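Local coordinates for putative curved DNA-binding protein (Chaetomium thermophilum var. thermophilum DSM 1495, PDB 4IPA), which probably acts in ribosome biogenesis as an Arx1 protein of the M24 (methionine aminopeptidase) family, and may also bind DNA, at residues E147-D152 and T372-E377; R166-P171 and G243-G248; A271-R276 and R329-T334. One frame throughout, in Å; residues are numbered along the deposited sequence.

Contacts 1 and 2 use the two ends of one helix, 148-167, and their centres lie about 30 Å apart; contact 3 belongs to a separate three-stranded antiparallel sheet, with its centre about 34 Å from that of contact 1 and about 29 Å from that of contact 2. None touches another. Contact 2 is a surface contact of prolines and a methionine without a hydrogen bond between its segments. Contacts 1 and 3 are partly buried and more polar: contact 1 gathers charged and hydroxyl side chains round one aspartate, whereas contact 3 joins strands through backbone hydrogen bonds and groups arginines and a tyrosine round a glutamate.

Contact 1 (E147-D152 and T372-E377); sequences EGRQAD and TDKKIE
Two cationic side chains meet here: NZ of K374 lies over one face of the R149 guanidinium, 3.5 Å from NH1. Both are donors, so this approach is no bond; the D152 carboxylate, whose OD2 both cations approach, probably offsets part of the repulsion, together with D208. R149 NH1 gives OD2 of D152 a salt-bridging hydrogen bond of 2.9 Å. The oxygen lies in the guanidinium plane, while the nitrogen meets OD2 on its anti side, 23° out of the carboxylate plane. K374 NZ stands 3.8 Å from D152 OD2, a long salt bridge, and its stronger partner is D208. The lysine chain, extended beyond CG, crosses D152 at about a right angle and lays CD and CE against OD2, each at 3.6 Å.

The other carboxylate oxygen faces the threonine. OG1 of T372 donates to the syn lone pair of D152 OD1 at 2.7 Å. OG1 is anti to the backbone N (chi1 176°), which sets it beside its own carbonyl carbon, and it also accepts from K374 N at 3.0 Å, closing an ST turn. One hydroxyl thus receives from its own loop and donates to the helix. A water bonds to D152 OD2 and weakly to T372 OG1.

The contact fastens the loop between strand 355-360 and helix 379-386 to the N-terminal end of helix 148-167. R149 is held further by the carbonyls of Y207 and D208, and the Y207 side chain touches D152 and K374. L155 of helix 148-167 packs on T372, and further along the loop I376 touches Y159 of the same helix and I381 and L382 of helix 379-386.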
ATOM      1  N   GLU A 147      -3.886  21.630  -9.291  1.00 27.25           N
ATOM      2  CA  GLU A 147      -4.885  21.982 -10.287  1.00 28.16           C
ATOM      3  C   GLU A 147      -4.768  21.093 -11.510  1.00 26.71           C
ATOM      4  O   GLU A 147      -4.002  20.118 -11.510  1.00 27.04           O
ATOM      5  CB  GLU A 147      -4.756  23.466 -10.667  1.00 28.90           C
ATOM      6  CG  GLU A 147      -3.320  23.952 -10.710  1.00 32.87           C
ATOM      7  CD  GLU A 147      -3.183  25.477 -10.659  1.00 45.51           C
ATOM      8  OE1 GLU A 147      -4.206  26.190 -10.765  1.00 46.62           O
ATOM      9  OE2 GLU A 147      -2.041  25.961 -10.508  1.00 43.79           O
ATOM     10  N   GLY A 148      -5.538  21.429 -12.545  1.00 26.88           N
ATOM     11  CA  GLY A 148      -5.507  20.712 -13.808  1.00 22.90           C
ATOM     12  C   GLY A 148      -5.930  19.262 -13.664  1.00 24.64           C
ATOM     13  O   GLY A 148      -6.698  18.914 -12.773  1.00 19.04           O
ATOM     14  N   ARG A 149      -5.413  18.407 -14.539  1.00 25.36           N
ATOM     15  CA  ARG A 149      -5.796  17.002 -14.518  1.00 22.74           C
ATOM     16  C   ARG A 149      -5.121  16.307 -13.338  1.00 27.88           C
ATOM     17  O   ARG A 149      -5.542  15.224 -12.922  1.00 22.55           O
ATOM     18  CB  ARG A 149      -5.439  16.328 -15.834  1.00 20.02           C
ATOM     19  CG  ARG A 149      -6.098  16.984 -17.029  1.00 23.20           C
ATOM     20  CD  ARG A 149      -7.528  16.500 -17.203  1.00 22.11           C
ATOM     21  NE  ARG A 149      -7.551  15.112 -17.663  1.00 22.05           N
ATOM     22  CZ  ARG A 149      -8.170  14.130 -17.025  1.00 23.38           C
ATOM     23  NH1 ARG A 149      -8.826  14.388 -15.901  1.00 22.79           N
ATOM     24  NH2 ARG A 149      -8.143  12.899 -17.511  1.00 20.08           N
ATOM     25  N   GLN A 150      -4.091  16.948 -12.784  1.00 24.56           N
ATOM     26  CA  GLN A 150      -3.427  16.411 -11.608  1.00 23.52           C
ATOM     27  C   GLN A 150      -4.357  16.443 -10.400  1.00 22.90           C
ATOM     28  O   GLN A 150      -4.350  15.537  -9.554  1.00 21.36           O
ATOM     29  CB  GLN A 150      -2.138  17.170 -11.311  1.00 25.65           C
ATOM     30  CG  GLN A 150      -1.441  16.652 -10.080  1.00 30.20           C
ATOM     31  CD  GLN A 150       0.004  16.268 -10.340  1.00 35.67           C
ATOM     32  OE1 GLN A 150       0.288  15.350 -11.125  1.00 38.17           O
ATOM     33  NE2 GLN A 150       0.934  16.972  -9.679  1.00 28.52           N
ATOM     34  N   ALA A 151      -5.172  17.489 -10.327  1.00 23.81           N
ATOM     35  CA  ALA A 151      -6.197  17.564  -9.297  1.00 22.43           C
ATOM     36  C   ALA A 151      -7.224  16.442  -9.490  1.00 20.98           C
ATOM     37  O   ALA A 151      -7.681  15.833  -8.513  1.00 22.40           O
ATOM     38  CB  ALA A 151      -6.870  18.941  -9.295  1.00 20.97           C
ATOM     39  N   ASP A 152      -7.570  16.151 -10.745  1.00 17.08           N
ATOM     40  CA  ASP A 152      -8.519  15.080 -11.036  1.00 18.66           C
ATOM     41  C   ASP A 152      -7.988  13.709 -10.598  1.00 20.46           C
ATOM     42  O   ASP A 152      -8.727  12.906 -10.033  1.00 15.16           O
ATOM     43  CB  ASP A 152      -8.843  15.029 -12.528  1.00 20.48           C
ATOM     44  CG  ASP A 152      -9.631  16.243 -13.005  1.00 25.07           C
ATOM     45  OD1 ASP A 152     -10.345  16.856 -12.177  1.00 22.48           O
ATOM     46  OD2 ASP A 152      -9.536  16.574 -14.212  1.00 23.11           O
ATOM     47  N   THR A 372     -10.722  21.912  -9.523  1.00 25.94           N
ATOM     48  CA  THR A 372     -11.248  21.288 -10.728  1.00 27.30           C
ATOM     49  C   THR A 372     -12.744  21.526 -10.836  1.00 29.61           C
ATOM     50  O   THR A 372     -13.404  21.802  -9.834  1.00 28.96           O
ATOM     51  CB  THR A 372     -10.972  19.761 -10.765  1.00 23.92           C
ATOM     52  OG1 THR A 372     -11.600  19.206 -11.919  1.00 26.89           O
ATOM     53  CG2 THR A 372     -11.555  19.064  -9.533  1.00 25.29           C
ATOM     54  N   ASP A 373     -13.274  21.404 -12.050  1.00 30.00           N
ATOM     55  CA  ASP A 373     -14.709  21.519 -12.259  1.00 36.78           C
ATOM     56  C   ASP A 373     -15.379  20.162 -12.122  1.00 33.99           C
ATOM     57  O   ASP A 373     -16.584  20.080 -11.893  1.00 33.92           O
ATOM     58  CB  ASP A 373     -15.015  22.139 -13.628  1.00 36.17           C
ATOM     59  CG  ASP A 373     -14.564  23.584 -13.721  1.00 45.57           C
ATOM     60  OD1 ASP A 373     -14.660  24.304 -12.694  1.00 45.05           O
ATOM     61  OD2 ASP A 373     -14.099  23.999 -14.809  1.00 50.18           O
ATOM     62  N   LYS A 374     -14.594  19.098 -12.251  1.00 26.27           N
ATOM     63  CA  LYS A 374     -15.156  17.754 -12.194  1.00 28.88           C
ATOM     64  C   LYS A 374     -15.684  17.384 -10.807  1.00 29.94           C
ATOM     65  O   LYS A 374     -15.194  17.859  -9.776  1.00 29.40           O
ATOM     66  CB  LYS A 374     -14.162  16.726 -12.718  1.00 28.04           C
ATOM     67  CG  LYS A 374     -13.564  17.179 -14.030  1.00 29.72           C
ATOM     68  CD  LYS A 374     -13.058  16.044 -14.876  1.00 29.06           C
ATOM     69  CE  LYS A 374     -12.583  16.621 -16.202  1.00 34.00           C
ATOM     70  NZ  LYS A 374     -11.861  15.630 -17.042  1.00 42.42           N
ATOM     71  N   LYS A 375     -16.710  16.544 -10.807  1.00 30.46           N
ATOM     72  CA  LYS A 375     -17.428  16.203  -9.597  1.00 33.91           C
ATOM     73  C   LYS A 375     -18.112  14.864  -9.813  1.00 32.42           C
ATOM     74  O   LYS A 375     -18.534  14.546 -10.926  1.00 29.42           O
ATOM     75  CB  LYS A 375     -18.477  17.278  -9.302  1.00 37.73           C
ATOM     76  CG  LYS A 375     -18.954  17.304  -7.864  1.00 46.08           C
ATOM     77  CD  LYS A 375     -19.960  18.424  -7.621  1.00 55.33           C
ATOM     78  CE  LYS A 375     -20.294  18.530  -6.133  1.00 62.49           C
ATOM     79  NZ  LYS A 375     -21.357  19.542  -5.859  1.00 76.58           N
ATOM     80  N   ILE A 376     -18.212  14.072  -8.753  1.00 32.58           N
ATOM     81  CA  ILE A 376     -19.005  12.854  -8.816  1.00 30.40           C
ATOM     82  C   ILE A 376     -20.478  13.221  -8.796  1.00 31.50           C
ATOM     83  O   ILE A 376     -20.925  13.953  -7.912  1.00 29.72           O
ATOM     84  CB  ILE A 376     -18.751  11.951  -7.623  1.00 28.60           C
ATOM     85  CG1 ILE A 376     -17.291  11.488  -7.612  1.00 30.65           C
ATOM     86  CG2 ILE A 376     -19.721  10.773  -7.653  1.00 25.78           C
ATOM     87  CD1 ILE A 376     -16.927  10.688  -6.389  1.00 23.35           C
ATOM     88  N   GLU A 377     -21.236  12.698  -9.753  1.00 32.69           N
ATOM     89  CA  GLU A 377     -22.657  13.010  -9.819  1.00 35.00           C
ATOM     90  C   GLU A 377     -23.553  11.782  -9.680  1.00 37.11           C
ATOM     91  O   GLU A 377     -24.741  11.907  -9.404  1.00 38.54           O
ATOM     92  CB  GLU A 377     -22.964  13.796 -11.094  1.00 36.88           C
ATOM     93  CG  GLU A 377     -22.418  15.219 -11.016  1.00 38.84           C
ATOM     94  CD  GLU A 377     -22.445  15.955 -12.337  1.00 49.25           C
ATOM     95  OE1 GLU A 377     -22.876  15.366 -13.353  1.00 57.15           O
ATOM     96  OE2 GLU A 377     -22.032  17.135 -12.356  1.00 60.34           O
TER
HETATM   97  O   HOH W   1      -9.662  19.287 -14.728  1.00 26.79           O

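Contact 2 (R166-P171 and G243-G248); sequences RLMVPP and GVPEVG
Within the M24 "pita-bread" fold, M168 and P170, in the turn that leaves helix 148-167, pack against P245 and V247 of the loop leading into strand 250-258. The contact is apolar, with no hydrogen bond between the segments. P245 meets M168 through two ring atoms: its CB rests 3.5 Å from the carbonyl O of M168, while its CG meets the methionine side chain, which it crosses at about a right angle. The M168 chain bends at its last torsion (chi3 77°), and the terminal methyl CE comes to 3.8 Å from P245 CG. On the strand side, W251 touches both M168 and P245, and V253 also packs on M168.

The ring of P170 leans with its CG on the backbone of the opposing loop, where P245 O is the nearest atom at 3.7 Å. Both prolines also pack on I351 of 342-352, an inner strand of the five-stranded sheet next to 250-258. The tip of P170 has two further neighbours: CG lies 4.0 Å from V247 N and 4.4 Å from V247 CG2.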
ATOM      1  N   ARG A 166     -15.950   2.000   2.532  1.00 16.56           N
ATOM      2  CA  ARG A 166     -17.367   1.857   2.857  1.00 19.21           C
ATOM      3  C   ARG A 166     -17.975   0.572   2.293  1.00 21.50           C
ATOM      4  O   ARG A 166     -18.867  -0.013   2.903  1.00 23.12           O
ATOM      5  CB  ARG A 166     -18.149   3.089   2.392  1.00 20.02           C
ATOM      6  CG  ARG A 166     -18.040   4.246   3.370  1.00 19.84           C
ATOM      7  CD  ARG A 166     -18.276   5.585   2.703  1.00 22.96           C
ATOM      8  NE  ARG A 166     -18.084   6.668   3.661  1.00 24.77           N
ATOM      9  CZ  ARG A 166     -16.907   7.238   3.922  1.00 26.82           C
ATOM     10  NH1 ARG A 166     -15.811   6.829   3.286  1.00 20.74           N
ATOM     11  NH2 ARG A 166     -16.827   8.210   4.823  1.00 23.22           N
ATOM     12  N   LEU A 167     -17.469   0.118   1.147  1.00 20.93           N
ATOM     13  CA  LEU A 167     -17.920  -1.140   0.563  1.00 19.53           C
ATOM     14  C   LEU A 167     -17.418  -2.322   1.377  1.00 23.50           C
ATOM     15  O   LEU A 167     -17.834  -3.463   1.148  1.00 24.31           O
ATOM     16  CB  LEU A 167     -17.452  -1.272  -0.888  1.00 21.54           C
ATOM     17  CG  LEU A 167     -18.095  -0.264  -1.848  1.00 26.15           C
ATOM     18  CD1 LEU A 167     -17.565  -0.391  -3.275  1.00 21.03           C
ATOM     19  CD2 LEU A 167     -19.602  -0.459  -1.821  1.00 29.99           C
ATOM     20  N   MET A 168     -16.527  -2.053   2.331  1.00 19.98           N
ATOM     21  CA  MET A 168     -15.913  -3.128   3.104  1.00 21.41           C
ATOM     22  C   MET A 168     -16.572  -3.342   4.467  1.00 19.14           C
ATOM     23  O   MET A 168     -16.338  -4.350   5.129  1.00 20.43           O
ATOM     24  CB  MET A 168     -14.403  -2.899   3.262  1.00 18.99           C
ATOM     25  CG  MET A 168     -13.598  -3.017   1.958  1.00 20.57           C
ATOM     26  SD  MET A 168     -11.813  -2.829   2.244  1.00 20.82           S
ATOM     27  CE  MET A 168     -11.367  -4.437   2.931  1.00 16.33           C
ATOM     28  N   VAL A 169     -17.378  -2.386   4.896  1.00 20.91           N
ATOM     29  CA  VAL A 169     -18.185  -2.566   6.088  1.00 21.25           C
ATOM     30  C   VAL A 169     -19.151  -3.730   5.843  1.00 21.14           C
ATOM     31  O   VAL A 169     -19.927  -3.699   4.892  1.00 22.37           O
ATOM     32  CB  VAL A 169     -18.950  -1.277   6.431  1.00 17.56           C
ATOM     33  CG1 VAL A 169     -19.765  -1.464   7.720  1.00 22.75           C
ATOM     34  CG2 VAL A 169     -17.961  -0.135   6.597  1.00 15.95           C
ATOM     35  N   PRO A 170     -19.057  -4.790   6.664  1.00 19.57           N
ATOM     36  CA  PRO A 170     -19.971  -5.936   6.574  1.00 23.38           C
ATOM     37  C   PRO A 170     -21.418  -5.456   6.632  1.00 26.97           C
ATOM     38  O   PRO A 170     -21.734  -4.565   7.423  1.00 24.76           O
ATOM     39  CB  PRO A 170     -19.630  -6.748   7.821  1.00 21.23           C
ATOM     40  CG  PRO A 170     -18.186  -6.457   8.039  1.00 23.48           C
ATOM     41  CD  PRO A 170     -18.002  -5.006   7.665  1.00 18.62           C
ATOM     42  N   PRO A 171     -22.283  -6.022   5.782  1.00 29.09           N
ATOM     43  CA  PRO A 171     -23.657  -5.535   5.634  1.00 29.98           C
ATOM     44  C   PRO A 171     -24.375  -5.416   6.973  1.00 28.80           C
ATOM     45  O   PRO A 171     -24.373  -6.356   7.764  1.00 28.77           O
ATOM     46  CB  PRO A 171     -24.311  -6.615   4.767  1.00 31.43           C
ATOM     47  CG  PRO A 171     -23.172  -7.155   3.951  1.00 34.32           C
ATOM     48  CD  PRO A 171     -22.003  -7.169   4.896  1.00 29.74           C
ATOM     49  N   GLY A 243     -13.015 -13.739  -1.211  1.00 22.88           N
ATOM     50  CA  GLY A 243     -13.145 -13.545   0.217  1.00 22.37           C
ATOM     51  C   GLY A 243     -13.796 -12.216   0.541  1.00 28.45           C
ATOM     52  O   GLY A 243     -13.713 -11.254  -0.226  1.00 30.48           O
ATOM     53  N   VAL A 244     -14.441 -12.159   1.695  1.00 24.35           N
ATOM     54  CA  VAL A 244     -15.193 -10.985   2.089  1.00 22.14           C
ATOM     55  C   VAL A 244     -14.695 -10.478   3.427  1.00 21.02           C
ATOM     56  O   VAL A 244     -14.341 -11.274   4.299  1.00 24.93           O
ATOM     57  CB  VAL A 244     -16.681 -11.339   2.199  1.00 25.98           C
ATOM     58  CG1 VAL A 244     -17.428 -10.283   2.969  1.00 22.99           C
ATOM     59  CG2 VAL A 244     -17.269 -11.545   0.801  1.00 28.47           C
ATOM     60  N   PRO A 245     -14.662  -9.151   3.598  1.00 19.86           N
ATOM     61  CA  PRO A 245     -14.227  -8.597   4.885  1.00 20.19           C
ATOM     62  C   PRO A 245     -15.218  -8.943   5.997  1.00 19.56           C
ATOM     63  O   PRO A 245     -16.423  -8.862   5.776  1.00 21.27           O
ATOM     64  CB  PRO A 245     -14.226  -7.084   4.637  1.00 15.57           C
ATOM     65  CG  PRO A 245     -14.246  -6.929   3.144  1.00 19.06           C
ATOM     66  CD  PRO A 245     -14.984  -8.102   2.618  1.00 16.28           C
ATOM     67  N   GLU A 246     -14.700  -9.309   7.165  1.00 16.34           N
ATOM     68  CA  GLU A 246     -15.512  -9.702   8.299  1.00 18.51           C
ATOM     69  C   GLU A 246     -14.998  -8.993   9.536  1.00 21.83           C
ATOM     70  O   GLU A 246     -13.798  -8.689   9.642  1.00 20.38           O
ATOM     71  CB  GLU A 246     -15.418 -11.214   8.540  1.00 19.62           C
ATOM     72  CG  GLU A 246     -15.920 -12.087   7.400  1.00 23.63           C
ATOM     73  CD  GLU A 246     -15.914 -13.571   7.768  1.00 34.20           C
ATOM     74  OE1 GLU A 246     -14.916 -14.252   7.468  1.00 35.27           O
ATOM     75  OE2 GLU A 246     -16.904 -14.058   8.366  1.00 41.46           O
ATOM     76  N   VAL A 247     -15.903  -8.743  10.478  1.00 20.74           N
ATOM     77  CA  VAL A 247     -15.523  -8.263  11.798  1.00 19.43           C
ATOM     78  C   VAL A 247     -14.447  -9.196  12.324  1.00 19.01           C
ATOM     79  O   VAL A 247     -14.554 -10.410  12.168  1.00 18.55           O
ATOM     80  CB  VAL A 247     -16.736  -8.258  12.754  1.00 26.66           C
ATOM     81  CG1 VAL A 247     -16.287  -8.154  14.224  1.00 26.10           C
ATOM     82  CG2 VAL A 247     -17.701  -7.129  12.387  1.00 24.22           C
ATOM     83  N   GLY A 248     -13.401  -8.638  12.929  1.00 19.47           N
ATOM     84  CA  GLY A 248     -12.247  -9.430  13.345  1.00 17.42           C
ATOM     85  C   GLY A 248     -11.052  -9.341  12.388  1.00 20.23           C
ATOM     86  O   GLY A 248      -9.932  -9.687  12.759  1.00 19.08           O
TER

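Contact 3 (A271-R276 and R329-T334); sequences ATLHRR and RQYEVT
R275 and R329 lie side by side and point the same way, their guanidinium planes 31° apart. R275 NH2 stands 4.1 Å from R329 NE, a meeting of like charges. CG of R275 sits between its backbone N and carbonyl carbon (chi1 83°), and the chain runs extended from there to NE. Y331 crosses R275 obliquely and brings OH to the edge of its guanidinium, near its plane. R329 CG lies over one face of the tyrosine ring, offset toward the rim, while CD2 at the ring's edge meets L273 CG at 3.9 Å. On the other face of the sheet H274 and Q330 also run side by side, ring and amide planes 55° apart; V323 of helix 312-324 touches both. A271 CB packs against Q330 CG and OE1, each at 3.7 Å.

Between the segments, R275 and R329 form a hydrogen-bonded antiparallel pair: R275 N bonds to R329 O at 3.1 Å. R329 N returns a bond of 2.7 Å to R275 O. Y331 N reaches L273 O at 3.0 Å, and a water joins L273 N to Y331 O.

The adjacent arginine charges are probably offset by E226, which forms a salt bridge with R275, a hydrogen bond with Y331 OH and a weak, long ion pair with R329.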
ATOM      1  N   ALA A 271      14.258  -5.491 -10.499  1.00 17.28           N
ATOM      2  CA  ALA A 271      13.360  -5.893  -9.410  1.00 17.65           C
ATOM      3  C   ALA A 271      14.156  -6.030  -8.112  1.00 20.75           C
ATOM      4  O   ALA A 271      15.011  -6.930  -7.993  1.00 21.12           O
ATOM      5  CB  ALA A 271      12.696  -7.210  -9.744  1.00 18.06           C
ATOM      6  N   THR A 272      13.892  -5.154  -7.141  1.00 17.60           N
ATOM      7  CA  THR A 272      14.574  -5.246  -5.852  1.00 14.91           C
ATOM      8  C   THR A 272      13.639  -5.631  -4.725  1.00 14.69           C
ATOM      9  O   THR A 272      14.081  -6.138  -3.694  1.00 19.45           O
ATOM     10  CB  THR A 272      15.298  -3.937  -5.492  1.00 17.70           C
ATOM     11  OG1 THR A 272      14.339  -2.872  -5.396  1.00 15.74           O
ATOM     12  CG2 THR A 272      16.366  -3.603  -6.565  1.00 16.71           C
ATOM     13  N   LEU A 273      12.347  -5.395  -4.915  1.00 15.71           N
ATOM     14  CA  LEU A 273      11.359  -5.692  -3.884  1.00 13.13           C
ATOM     15  C   LEU A 273      10.978  -7.172  -3.895  1.00 13.98           C
ATOM     16  O   LEU A 273      10.576  -7.702  -4.920  1.00 16.41           O
ATOM     17  CB  LEU A 273      10.120  -4.819  -4.083  1.00 15.50           C
ATOM     18  CG  LEU A 273       9.021  -4.913  -3.025  1.00 16.86           C
ATOM     19  CD1 LEU A 273       9.529  -4.311  -1.717  1.00 14.59           C
ATOM     20  CD2 LEU A 273       7.776  -4.183  -3.500  1.00 17.72           C
ATOM     21  N   HIS A 274      11.117  -7.840  -2.753  1.00 15.34           N
ATOM     22  CA  HIS A 274      10.873  -9.282  -2.657  1.00 16.37           C
ATOM     23  C   HIS A 274      10.317  -9.634  -1.272  1.00 15.53           C
ATOM     24  O   HIS A 274      10.288  -8.802  -0.377  1.00 15.78           O
ATOM     25  CB  HIS A 274      12.180 -10.088  -2.837  1.00 16.93           C
ATOM     26  CG  HIS A 274      12.927  -9.799  -4.106  1.00 17.14           C
ATOM     27  ND1 HIS A 274      13.106 -10.749  -5.093  1.00 15.59           N
ATOM     28  CD2 HIS A 274      13.580  -8.690  -4.521  1.00 12.18           C
ATOM     29  CE1 HIS A 274      13.819 -10.225  -6.076  1.00 14.72           C
ATOM     30  NE2 HIS A 274      14.110  -8.978  -5.762  1.00 16.89           N
ATOM     31  N   ARG A 275       9.891 -10.880  -1.099  1.00 16.89           N
ATOM     32  CA  ARG A 275       9.582 -11.402   0.230  1.00 18.67           C
ATOM     33  C   ARG A 275       9.741 -12.918   0.260  1.00 18.70           C
ATOM     34  O   ARG A 275       9.532 -13.593  -0.746  1.00 16.00           O
ATOM     35  CB  ARG A 275       8.171 -10.994   0.684  1.00 16.54           C
ATOM     36  CG  ARG A 275       7.054 -11.873   0.168  1.00 19.31           C
ATOM     37  CD  ARG A 275       5.738 -11.496   0.837  1.00 20.72           C
ATOM     38  NE  ARG A 275       4.630 -12.300   0.339  1.00 28.00           N
ATOM     39  CZ  ARG A 275       4.272 -13.481   0.845  1.00 30.97           C
ATOM     40  NH1 ARG A 275       4.931 -14.006   1.871  1.00 27.66           N
ATOM     41  NH2 ARG A 275       3.254 -14.143   0.318  1.00 28.14           N
ATOM     42  N   ARG A 276      10.121 -13.442   1.421  1.00 20.97           N
ATOM     43  CA  ARG A 276      10.197 -14.887   1.618  1.00 22.04           C
ATOM     44  C   ARG A 276       8.817 -15.503   1.568  1.00 21.00           C
ATOM     45  O   ARG A 276       7.890 -14.943   2.136  1.00 25.34           O
ATOM     46  CB  ARG A 276      10.796 -15.198   2.984  1.00 26.48           C
ATOM     47  CG  ARG A 276      12.166 -15.812   2.936  1.00 30.90           C
ATOM     48  CD  ARG A 276      12.698 -16.062   4.341  1.00 26.17           C
ATOM     49  NE  ARG A 276      12.216 -17.332   4.852  1.00 33.33           N
ATOM     50  CZ  ARG A 276      11.341 -17.464   5.840  1.00 36.01           C
ATOM     51  NH1 ARG A 276      10.855 -16.391   6.456  1.00 27.29           N
ATOM     52  NH2 ARG A 276      10.965 -18.678   6.216  1.00 35.45           N
ATOM     53  N   ARG A 329       9.335 -14.455  -3.323  1.00 19.37           N
ATOM     54  CA  ARG A 329       8.479 -13.868  -4.326  1.00 20.74           C
ATOM     55  C   ARG A 329       9.159 -12.588  -4.826  1.00 19.14           C
ATOM     56  O   ARG A 329       9.679 -11.797  -4.049  1.00 18.83           O
ATOM     57  CB  ARG A 329       7.103 -13.538  -3.743  1.00 21.13           C
ATOM     58  CG  ARG A 329       6.145 -12.902  -4.765  1.00 28.38           C
ATOM     59  CD  ARG A 329       4.770 -12.608  -4.168  1.00 33.57           C
ATOM     60  NE  ARG A 329       4.152 -13.817  -3.639  1.00 36.64           N
ATOM     61  CZ  ARG A 329       3.496 -14.692  -4.381  1.00 37.82           C
ATOM     62  NH1 ARG A 329       3.377 -14.480  -5.685  1.00 48.51           N
ATOM     63  NH2 ARG A 329       2.964 -15.772  -3.827  1.00 36.83           N
ATOM     64  N   GLN A 330       9.155 -12.379  -6.126  1.00 19.17           N
ATOM     65  CA  GLN A 330       9.736 -11.168  -6.674  1.00 20.89           C
ATOM     66  C   GLN A 330       8.589 -10.297  -7.151  1.00 19.51           C
ATOM     67  O   GLN A 330       7.672 -10.789  -7.793  1.00 16.99           O
ATOM     68  CB  GLN A 330      10.681 -11.521  -7.827  1.00 18.02           C
ATOM     69  CG  GLN A 330      11.106 -10.378  -8.724  1.00 22.94           C
ATOM     70  CD  GLN A 330      11.693 -10.899 -10.040  1.00 24.15           C
ATOM     71  OE1 GLN A 330      12.889 -10.835 -10.264  1.00 30.19           O
ATOM     72  NE2 GLN A 330      10.839 -11.432 -10.899  1.00 30.39           N
ATOM     73  N   TYR A 331       8.636  -9.014  -6.813  1.00 16.36           N
ATOM     74  CA  TYR A 331       7.658  -8.051  -7.317  1.00 19.64           C
ATOM     75  C   TYR A 331       8.264  -7.310  -8.479  1.00 17.95           C
ATOM     76  O   TYR A 331       9.085  -6.406  -8.299  1.00 19.52           O
ATOM     77  CB  TYR A 331       7.236  -7.066  -6.220  1.00 17.02           C
ATOM     78  CG  TYR A 331       6.555  -7.763  -5.077  1.00 18.13           C
ATOM     79  CD1 TYR A 331       5.183  -8.022  -5.115  1.00 19.68           C
ATOM     80  CD2 TYR A 331       7.285  -8.214  -3.981  1.00 13.86           C
ATOM     81  CE1 TYR A 331       4.554  -8.687  -4.073  1.00 19.43           C
ATOM     82  CE2 TYR A 331       6.667  -8.870  -2.932  1.00 19.95           C
ATOM     83  CZ  TYR A 331       5.304  -9.108  -2.982  1.00 24.80           C
ATOM     84  OH  TYR A 331       4.701  -9.767  -1.937  1.00 24.04           O
ATOM     85  N   GLU A 332       7.870  -7.714  -9.673  1.00 18.90           N
ATOM     86  CA  GLU A 332       8.414  -7.129 -10.884  1.00 22.93           C
ATOM     87  C   GLU A 332       8.119  -5.655 -10.943  1.00 19.62           C
ATOM     88  O   GLU A 332       7.109  -5.194 -10.431  1.00 19.08           O
ATOM     89  CB  GLU A 332       7.873  -7.823 -12.144  1.00 22.89           C
ATOM     90  CG  GLU A 332       8.881  -8.805 -12.776  1.00 37.84           C
ATOM     91  CD  GLU A 332      10.263  -8.161 -13.089  1.00 46.31           C
ATOM     92  OE1 GLU A 332      10.334  -6.912 -13.248  1.00 33.41           O
ATOM     93  OE2 GLU A 332      11.275  -8.906 -13.177  1.00 39.17           O
ATOM     94  N   VAL A 333       9.033  -4.925 -11.563  1.00 20.44           N
ATOM     95  CA  VAL A 333       8.872  -3.507 -11.778  1.00 21.11           C
ATOM     96  C   VAL A 333       7.821  -3.237 -12.859  1.00 20.14           C
ATOM     97  O   VAL A 333       7.971  -3.646 -14.002  1.00 19.03           O
ATOM     98  CB  VAL A 333      10.202  -2.891 -12.209  1.00 20.36           C
ATOM     99  CG1 VAL A 333      10.062  -1.393 -12.339  1.00 17.32           C
ATOM    100  CG2 VAL A 333      11.279  -3.258 -11.201  1.00 16.88           C
ATOM    101  N   THR A 334       6.751  -2.554 -12.479  1.00 17.82           N
ATOM    102  CA  THR A 334       5.717  -2.189 -13.429  1.00 19.09           C
ATOM    103  C   THR A 334       5.372  -0.720 -13.271  1.00 20.45           C
ATOM    104  O   THR A 334       5.618  -0.112 -12.223  1.00 19.58           O
ATOM    105  CB  THR A 334       4.430  -3.011 -13.244  1.00 19.46           C
ATOM    106  OG1 THR A 334       3.768  -2.586 -12.050  1.00 17.61           O
ATOM    107  CG2 THR A 334       4.739  -4.510 -13.164  1.00 17.90           C
TER
HETATM  108  O   HOH W   2      11.007  -4.471  -7.428  1.00 15.37           O